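Local coordinates for DNA polymerase III, beta subunit (Thermotoga maritima, PDB 1VPK), which probably tethers DNA polymerases and other proteins to DNA as a head-to-tail homodimeric ring, keeping replication processive, at residues K25-S30 and M90-P95; A157-F162 and L205-M210; R233-L236 and V241-V244. All coordinates share one frame; numbering follows the deposited sequence.

In the fold
The three contacts sample two domains of one subunit. Interaction 1 lies in the N-terminal domain, while interactions 2 and 3 belong to the central domain. Interaction 3 is the hub: Ile28 CG2 of interaction 1 packs 3.6 Å from Val241 CG1, and Leu205 CD2 of interaction 2 lies 3.9 Å from Val234 CG2. Interactions 1 and 2 do not touch, their nearest atoms being about 6 Å apart and their centres 25 Å. The hairpin of interaction 3 thus touches both, as strand 241-246 pairs with strand 63-68 and so carries the central-domain strands into a sheet shared with the N-terminal domain.

Interaction 1 of 3, residues K25-S30 and M90-P95; sequences KITIAS and MVKVLP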
loop_
_atom_site.group_PDB
_atom_site.type_symbol
_atom_site.label_atom_id
_atom_site.label_comp_id
_atom_site.label_asym_id
_atom_site.label_seq_id
_atom_site.Cartn_x
_atom_site.Cartn_y
_atom_site.Cartn_z
ATOM N N LYS A 25 13.427 16.750 14.117
ATOM C CA LYS A 25 12.920 18.136 13.971
ATOM C C LYS A 25 12.338 18.476 12.591
ATOM O O LYS A 25 11.337 19.205 12.485
ATOM C CB LYS A 25 14.004 19.155 14.399
ATOM C CG LYS A 25 14.410 18.967 15.871
ATOM C CD LYS A 25 13.272 19.499 16.800
ATOM C CE LYS A 25 13.359 19.059 18.258
ATOM N NZ LYS A 25 14.582 19.304 19.021
ATOM N N ILE A 26 12.950 17.942 11.533
ATOM C CA ILE A 26 12.392 18.058 10.187
ATOM C C ILE A 26 11.023 17.388 10.122
ATOM O O ILE A 26 10.080 17.963 9.607
ATOM C CB ILE A 26 13.372 17.476 9.136
ATOM C CG1 ILE A 26 14.602 18.393 9.005
ATOM C CG2 ILE A 26 12.679 17.185 7.802
ATOM C CD1 ILE A 26 14.347 19.653 8.357
ATOM N N THR A 27 10.941 16.152 10.617
ATOM C CA THR A 27 9.710 15.380 10.618
ATOM C C THR A 27 8.611 16.099 11.364
ATOM O O THR A 27 7.463 16.178 10.894
ATOM C CB THR A 27 9.956 13.981 11.259
ATOM O OG1 THR A 27 10.917 13.293 10.461
ATOM C CG2 THR A 27 8.726 13.140 11.282
ATOM N N ILE A 28 8.957 16.633 12.522
ATOM C CA ILE A 28 7.988 17.327 13.341
ATOM C C ILE A 28 7.384 18.547 12.674
ATOM O O ILE A 28 6.176 18.790 12.792
ATOM C CB ILE A 28 8.594 17.740 14.691
ATOM C CG1 ILE A 28 8.718 16.496 15.520
ATOM C CG2 ILE A 28 7.690 18.795 15.421
ATOM C CD1 ILE A 28 9.578 16.623 16.760
ATOM N N ALA A 29 8.227 19.334 12.021
ATOM C CA ALA A 29 7.800 20.520 11.278
ATOM C C ALA A 29 7.076 20.263 9.972
ATOM O O ALA A 29 6.353 21.149 9.496
ATOM C CB ALA A 29 9.011 21.428 11.022
ATOM N N SER A 30 7.227 19.064 9.415
ATOM C CA SER A 30 6.872 18.791 8.042
ATOM C C SER A 30 5.402 18.957 7.703
ATOM O O SER A 30 5.109 19.313 6.588
ATOM C CB SER A 30 7.331 17.395 7.595
ATOM O OG SER A 30 6.691 16.427 8.358
ATOM N N MET A 90 15.637 13.290 2.188
ATOM C CA MET A 90 17.044 13.239 2.398
ATOM C C MET A 90 17.398 12.817 3.814
ATOM O O MET A 90 18.287 11.931 4.015
ATOM C CB MET A 90 17.630 14.611 2.183
ATOM C CG MET A 90 19.022 14.656 2.577
ATOM S SD MET A 90 19.645 16.256 2.859
ATOM C CE MET A 90 18.927 16.573 4.451
ATOM N N VAL A 91 16.750 13.455 4.801
ATOM C CA VAL A 91 17.142 13.219 6.193
ATOM C C VAL A 91 16.867 11.814 6.635
ATOM O O VAL A 91 17.585 11.310 7.521
ATOM C CB VAL A 91 16.538 14.200 7.262
ATOM C CG1 VAL A 91 16.882 15.586 6.886
ATOM C CG2 VAL A 91 15.034 13.999 7.428
ATOM N N LYS A 92 15.833 11.204 6.052
ATOM C CA LYS A 92 15.464 9.816 6.375
ATOM C C LYS A 92 16.464 8.783 5.874
ATOM O O LYS A 92 16.429 7.640 6.304
ATOM C CB LYS A 92 14.023 9.487 5.917
ATOM C CG LYS A 92 12.978 10.367 6.686
ATOM C CD LYS A 92 11.513 10.134 6.264
ATOM C CE LYS A 92 10.714 11.455 6.386
ATOM N NZ LYS A 92 9.201 11.304 6.534
ATOM N N VAL A 93 17.381 9.178 4.994
ATOM C CA VAL A 93 18.400 8.246 4.490
ATOM C C VAL A 93 19.867 8.605 4.810
ATOM O O VAL A 93 20.769 7.885 4.386
ATOM C CB VAL A 93 18.241 8.024 2.937
ATOM C CG1 VAL A 93 16.841 7.460 2.603
ATOM C CG2 VAL A 93 18.475 9.315 2.173
ATOM N N LEU A 94 20.123 9.701 5.526
ATOM C CA LEU A 94 21.493 10.016 5.934
ATOM C C LEU A 94 22.004 8.800 6.727
ATOM O O LEU A 94 21.305 8.317 7.576
ATOM C CB LEU A 94 21.540 11.293 6.786
ATOM C CG LEU A 94 21.098 12.557 5.998
ATOM C CD1 LEU A 94 21.031 13.762 6.914
ATOM C CD2 LEU A 94 22.013 12.833 4.792
ATOM N N PRO A 95 23.169 8.269 6.369
ATOM C CA PRO A 95 23.593 6.996 6.904
ATOM C C PRO A 95 24.347 6.990 8.238
ATOM O O PRO A 95 24.469 5.908 8.830
ATOM C CB PRO A 95 24.548 6.507 5.836
ATOM C CG PRO A 95 25.135 7.718 5.311
ATOM C CD PRO A 95 24.124 8.770 5.381
HETATM O O HOH W 1 8.749 13.816 7.325
#
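Two helices of the N-terminal domain, 19-29 and 87-91, meet through Ile26 and Val91, a small apolar contact with a polar fringe. Both side chains leave the backbone toward the opposing segment, and they cross obliquely, branch against branch. Ile26 CG2 lies 4.0 Å from Val91 CG2, and Ile26 CG1 is 4.2 Å from Val91 CG1, so each branch of one residue has a counterpart on the other. For Val91, chi1 of -56° sets CG2 between the backbone N and the carbonyl carbon, which is how this methyl comes to face the isoleucine. Ile26 is further enclosed by Phe45 and Phe47 of strand 44-50 and by Ile87 and Gln88 of helix 87-91.

Beside this apolar pair, the long chain of Lys92 runs along the exposed margin. Its CE comes only loosely near Thr27 OG1, at 4.5 Å; that hydroxyl is bonded instead to Lys23 O, one turn back. Lys92 NZ gives a 2.7 Å hydrogen bond to a water, which makes a weak link to Ser30 OG. The serine hydroxyl donates to Thr27 O over 2.7 Å, and Ser30 N approaches the same carbonyl from the same face at 3.3 Å. With Asn215 ND2 as a further donor, Thr27 O is held by three donors. Nearby, Val93 and Pro95 pack on Arg280 of the second subunit. Two helices packed on the strands of their domain are the plan of the DNA-encircling processivity rings, in which the helices line the inner surface.

Interaction 2 of 3, residues A157-F162 and L205-M210; sequences AAKDEF and LSLKSM
Ser206 OG, next to the contact residue Leu207, accepts a hydrogen bond from Ser209 N at 3.0 Å, with an N-H...O angle of 158°, and is also bonded to Glu62 OE1. Ser206 is thereby the N-cap of the helix whose first residue, Leu207, reaches across to the loop 157-162.

Leu207 uses each branch for a different part of that loop. Its CG stands anti to the backbone N (chi1 -177°), which sends the fork out from the first turn of the helix toward residues 157-159. CD1 meets Ala157 CB at 4.1 Å, methyl to methyl, whereas CD2 lies 3.6 Å from Ala158 O and approaches Lys159 CA at 4.3 Å. The carbonyl of Ala158, in a buried setting, has its polar need met by Asn167 ND2 while hydrocarbon packs beside it. The backbone of Asn167 is also hydrogen-bonded to that of Leu207; Asn167 thus bonds to both segments. No hydrogen bond joins the two segments directly.

The loop has an internal brace of its own. Asp160 OD1 accepts from Phe162 N over 2.9 Å, an Asx turn in which the donor sits above the carboxylate plane. On the helix side, Lys208 NZ forms a salt bridge with Asp60. The loop, leading from helix 143-153 to strand 168-174, thus lies against the point where strand 201-206 gives way to helix 207-218, with Ile154 also touching Leu207.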
loop_
_atom_site.group_PDB
_atom_site.type_symbol
_atom_site.label_atom_id
_atom_site.label_comp_id
_atom_site.label_asym_id
_atom_site.label_seq_id
_atom_site.Cartn_x
_atom_site.Cartn_y
_atom_site.Cartn_z
ATOM N N ALA A 157 -13.733 13.850 10.822
ATOM C CA ALA A 157 -13.761 15.201 10.262
ATOM C C ALA A 157 -14.012 15.193 8.777
ATOM O O ALA A 157 -13.506 14.331 8.069
ATOM C CB ALA A 157 -12.460 15.917 10.530
ATOM N N ALA A 158 -14.789 16.168 8.303
ATOM C CA ALA A 158 -14.950 16.421 6.872
ATOM C C ALA A 158 -13.584 16.646 6.216
ATOM O O ALA A 158 -12.743 17.389 6.736
ATOM C CB ALA A 158 -15.848 17.629 6.615
ATOM N N LYS A 159 -13.366 15.976 5.098
ATOM C CA LYS A 159 -12.116 16.141 4.334
ATOM C C LYS A 159 -12.225 17.291 3.324
ATOM O O LYS A 159 -11.212 17.779 2.845
ATOM C CB LYS A 159 -11.729 14.840 3.635
ATOM C CG LYS A 159 -11.220 13.809 4.612
ATOM C CD LYS A 159 -10.990 12.474 3.982
ATOM C CE LYS A 159 -10.926 11.393 5.049
ATOM N NZ LYS A 159 -12.300 11.007 5.520
ATOM N N ASP A 160 -13.455 17.702 3.018
ATOM C CA ASP A 160 -13.713 18.810 2.117
ATOM C C ASP A 160 -13.451 20.122 2.848
ATOM O O ASP A 160 -14.248 20.539 3.687
ATOM C CB ASP A 160 -15.160 18.776 1.638
ATOM C CG ASP A 160 -15.495 19.913 0.667
ATOM O OD1 ASP A 160 -14.604 20.746 0.350
ATOM O OD2 ASP A 160 -16.657 19.963 0.201
ATOM N N GLU A 161 -12.342 20.762 2.473
ATOM C CA GLU A 161 -11.927 22.089 2.971
ATOM C C GLU A 161 -12.955 23.205 2.781
ATOM O O GLU A 161 -12.999 24.136 3.577
ATOM C CB GLU A 161 -10.586 22.483 2.362
ATOM C CG GLU A 161 -9.429 21.594 2.850
ATOM C CD GLU A 161 -8.521 21.146 1.727
ATOM O OE1 GLU A 161 -9.040 20.766 0.641
ATOM O OE2 GLU A 161 -7.282 21.172 1.929
ATOM N N PHE A 162 -13.815 23.097 1.776
ATOM C CA PHE A 162 -14.924 24.031 1.693
ATOM C C PHE A 162 -15.899 23.973 2.862
ATOM O O PHE A 162 -16.569 24.963 3.162
ATOM C CB PHE A 162 -15.747 23.854 0.435
ATOM C CG PHE A 162 -16.882 24.849 0.341
ATOM C CD1 PHE A 162 -16.665 26.121 -0.191
ATOM C CD2 PHE A 162 -18.150 24.534 0.856
ATOM C CE1 PHE A 162 -17.710 27.060 -0.270
ATOM C CE2 PHE A 162 -19.199 25.456 0.802
ATOM C CZ PHE A 162 -18.988 26.723 0.225
ATOM N N LEU A 205 -10.088 23.895 15.458
ATOM C CA LEU A 205 -8.850 23.872 14.690
ATOM C C LEU A 205 -9.092 23.060 13.421
ATOM O O LEU A 205 -9.816 22.031 13.442
ATOM C CB LEU A 205 -7.708 23.276 15.518
ATOM C CG LEU A 205 -7.291 24.011 16.810
ATOM C CD1 LEU A 205 -6.207 23.224 17.503
ATOM C CD2 LEU A 205 -6.852 25.482 16.569
ATOM N N SER A 206 -8.505 23.526 12.325
ATOM C CA SER A 206 -8.660 22.926 10.989
ATOM C C SER A 206 -8.083 21.522 10.973
ATOM O O SER A 206 -7.247 21.162 11.824
ATOM C CB SER A 206 -7.971 23.768 9.890
ATOM O OG SER A 206 -6.538 23.567 9.866
ATOM N N LEU A 207 -8.506 20.726 9.994
ATOM C CA LEU A 207 -7.988 19.384 9.874
ATOM C C LEU A 207 -6.486 19.401 9.603
ATOM O O LEU A 207 -5.752 18.614 10.209
ATOM C CB LEU A 207 -8.730 18.624 8.782
ATOM C CG LEU A 207 -8.356 17.152 8.562
ATOM C CD1 LEU A 207 -8.410 16.356 9.845
ATOM C CD2 LEU A 207 -9.293 16.604 7.542
ATOM N N LYS A 208 -6.027 20.322 8.749
ATOM C CA LYS A 208 -4.596 20.464 8.489
ATOM C C LYS A 208 -3.805 20.803 9.784
ATOM O O LYS A 208 -2.753 20.229 10.031
ATOM C CB LYS A 208 -4.303 21.460 7.362
ATOM C CG LYS A 208 -2.783 21.591 7.131
ATOM C CD LYS A 208 -2.292 21.517 5.726
ATOM C CE LYS A 208 -0.778 21.847 5.670
ATOM N NZ LYS A 208 -0.486 22.837 4.664
ATOM N N SER A 209 -4.353 21.674 10.627
ATOM C CA SER A 209 -3.717 22.027 11.882
ATOM C C SER A 209 -3.633 20.808 12.797
ATOM O O SER A 209 -2.605 20.542 13.394
ATOM C CB SER A 209 -4.463 23.158 12.581
ATOM O OG SER A 209 -4.243 24.405 11.964
ATOM N N MET A 210 -4.716 20.047 12.839
ATOM C CA MET A 210 -4.825 18.841 13.657
ATOM C C MET A 210 -3.920 17.690 13.295
ATOM O O MET A 210 -3.451 16.981 14.187
ATOM C CB MET A 210 -6.296 18.393 13.687
ATOM C CG MET A 210 -7.167 19.353 14.483
ATOM S SD MET A 210 -6.667 19.548 16.198
ATOM C CE MET A 210 -6.840 17.896 16.916
#

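Interaction 3 of 3, residues R233-L236 and V241-V244; sequences RVSL and VETV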
loop_
_atom_site.group_PDB
_atom_site.type_symbol
_atom_site.label_atom_id
_atom_site.label_comp_id
_atom_site.label_asym_id
_atom_site.label_seq_id
_atom_site.Cartn_x
_atom_site.Cartn_y
_atom_site.Cartn_z
ATOM N N ARG A 233 -5.578 32.394 18.457
ATOM C CA ARG A 233 -4.627 31.362 18.169
ATOM C C ARG A 233 -4.433 30.417 19.331
ATOM O O ARG A 233 -4.602 30.803 20.490
ATOM C CB ARG A 233 -3.282 32.018 17.848
ATOM C CG ARG A 233 -3.362 32.941 16.661
ATOM C CD ARG A 233 -2.073 32.933 15.927
ATOM N NE ARG A 233 -1.068 33.691 16.644
ATOM C CZ ARG A 233 0.195 33.817 16.231
ATOM N NH1 ARG A 233 0.631 33.206 15.122
ATOM N NH2 ARG A 233 1.043 34.545 16.953
ATOM N N VAL A 234 -4.052 29.196 19.006
ATOM C CA VAL A 234 -3.723 28.160 19.974
ATOM C C VAL A 234 -2.248 27.764 19.716
ATOM O O VAL A 234 -1.875 27.422 18.573
ATOM C CB VAL A 234 -4.623 26.942 19.766
ATOM C CG1 VAL A 234 -4.254 25.762 20.718
ATOM C CG2 VAL A 234 -6.075 27.325 19.959
ATOM N N SER A 235 -1.439 27.816 20.775
ATOM C CA SER A 235 -0.094 27.295 20.781
ATOM C C SER A 235 -0.140 25.942 21.449
ATOM O O SER A 235 -0.774 25.788 22.491
ATOM C CB SER A 235 0.868 28.205 21.554
ATOM O OG SER A 235 1.177 29.397 20.820
ATOM N N LEU A 236 0.539 24.984 20.841
ATOM C CA LEU A 236 0.827 23.696 21.412
ATOM C C LEU A 236 2.352 23.608 21.485
ATOM O O LEU A 236 3.028 23.643 20.447
ATOM C CB LEU A 236 0.286 22.607 20.501
ATOM C CG LEU A 236 0.202 21.194 21.059
ATOM C CD1 LEU A 236 -1.263 20.864 21.366
ATOM C CD2 LEU A 236 0.733 20.206 20.065
ATOM N N VAL A 241 9.783 22.691 20.641
ATOM C CA VAL A 241 8.901 22.883 19.499
ATOM C C VAL A 241 7.695 23.732 19.869
ATOM O O VAL A 241 6.887 23.368 20.732
ATOM C CB VAL A 241 8.457 21.521 18.847
ATOM C CG1 VAL A 241 7.709 21.763 17.524
ATOM C CG2 VAL A 241 9.658 20.669 18.555
ATOM N N GLU A 242 7.581 24.889 19.209
ATOM C CA GLU A 242 6.386 25.734 19.314
ATOM C C GLU A 242 5.555 25.595 18.067
ATOM O O GLU A 242 6.018 25.879 16.945
ATOM C CB GLU A 242 6.757 27.190 19.488
ATOM C CG GLU A 242 7.402 27.486 20.828
ATOM C CD GLU A 242 6.395 27.537 21.993
ATOM O OE1 GLU A 242 5.204 27.922 21.787
ATOM O OE2 GLU A 242 6.823 27.206 23.124
ATOM N N THR A 243 4.310 25.163 18.262
ATOM C CA THR A 243 3.346 25.096 17.189
ATOM C C THR A 243 2.220 26.069 17.503
ATOM O O THR A 243 1.683 26.025 18.590
ATOM C CB THR A 243 2.807 23.658 17.034
ATOM O OG1 THR A 243 3.899 22.780 16.708
ATOM C CG2 THR A 243 1.772 23.565 15.944
ATOM N N VAL A 244 1.856 26.912 16.532
ATOM C CA VAL A 244 0.813 27.902 16.706
ATOM C C VAL A 244 -0.138 27.783 15.549
ATOM O O VAL A 244 0.270 27.631 14.389
ATOM C CB VAL A 244 1.340 29.359 16.873
ATOM C CG1 VAL A 244 2.012 29.873 15.569
ATOM C CG2 VAL A 244 0.216 30.284 17.269
HETATM O O HOH W 2 3.668 28.334 19.936
HETATM O O HOH W 3 4.701 21.924 19.377
#
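Arg233 and Val244 meet with the valine laid over one face of the guanidinium. Val244 CG2 sits 3.4 Å above the guanidinium plane, offset toward its rim, while CG1 lies 3.6 Å from Arg233 NH1. Bends at chi2 (-148°) and chi3 (-75°) curl the arginine chain over the valine. On the same face of the sheet Ser235 stands beside Val244 as a non-hydrogen-bonded pair, Ser235 OG to Val244 CG2 3.8 Å; the hydroxyl itself bonds with Ala133 N and with a water.

Leu236 and Thr243 point to the other face, Leu236 CB 4.4 Å from Thr243 CB and both side chains against Val216 of helix 207-218. They form the hydrogen-bonded pair of this antiparallel hairpin: Leu236 N donates to Thr243 O over 2.7 Å, and Thr243 N returns the bond to Leu236 O. Thr243 OG1, anti to the carbonyl carbon, donates at 2.9 Å to a second water.

Chemically, the contact combines apolar cover with well-supplied polar atoms. The valine methyl packs on the guanidinium face while Arg233 NH2 keeps a hydrogen bond to Thr131 OG1. Leu236 O accepts from both Thr243 N and the second water, which also donates to Val241 O, so one water ties the threonine hydroxyl to a carbonyl on each strand.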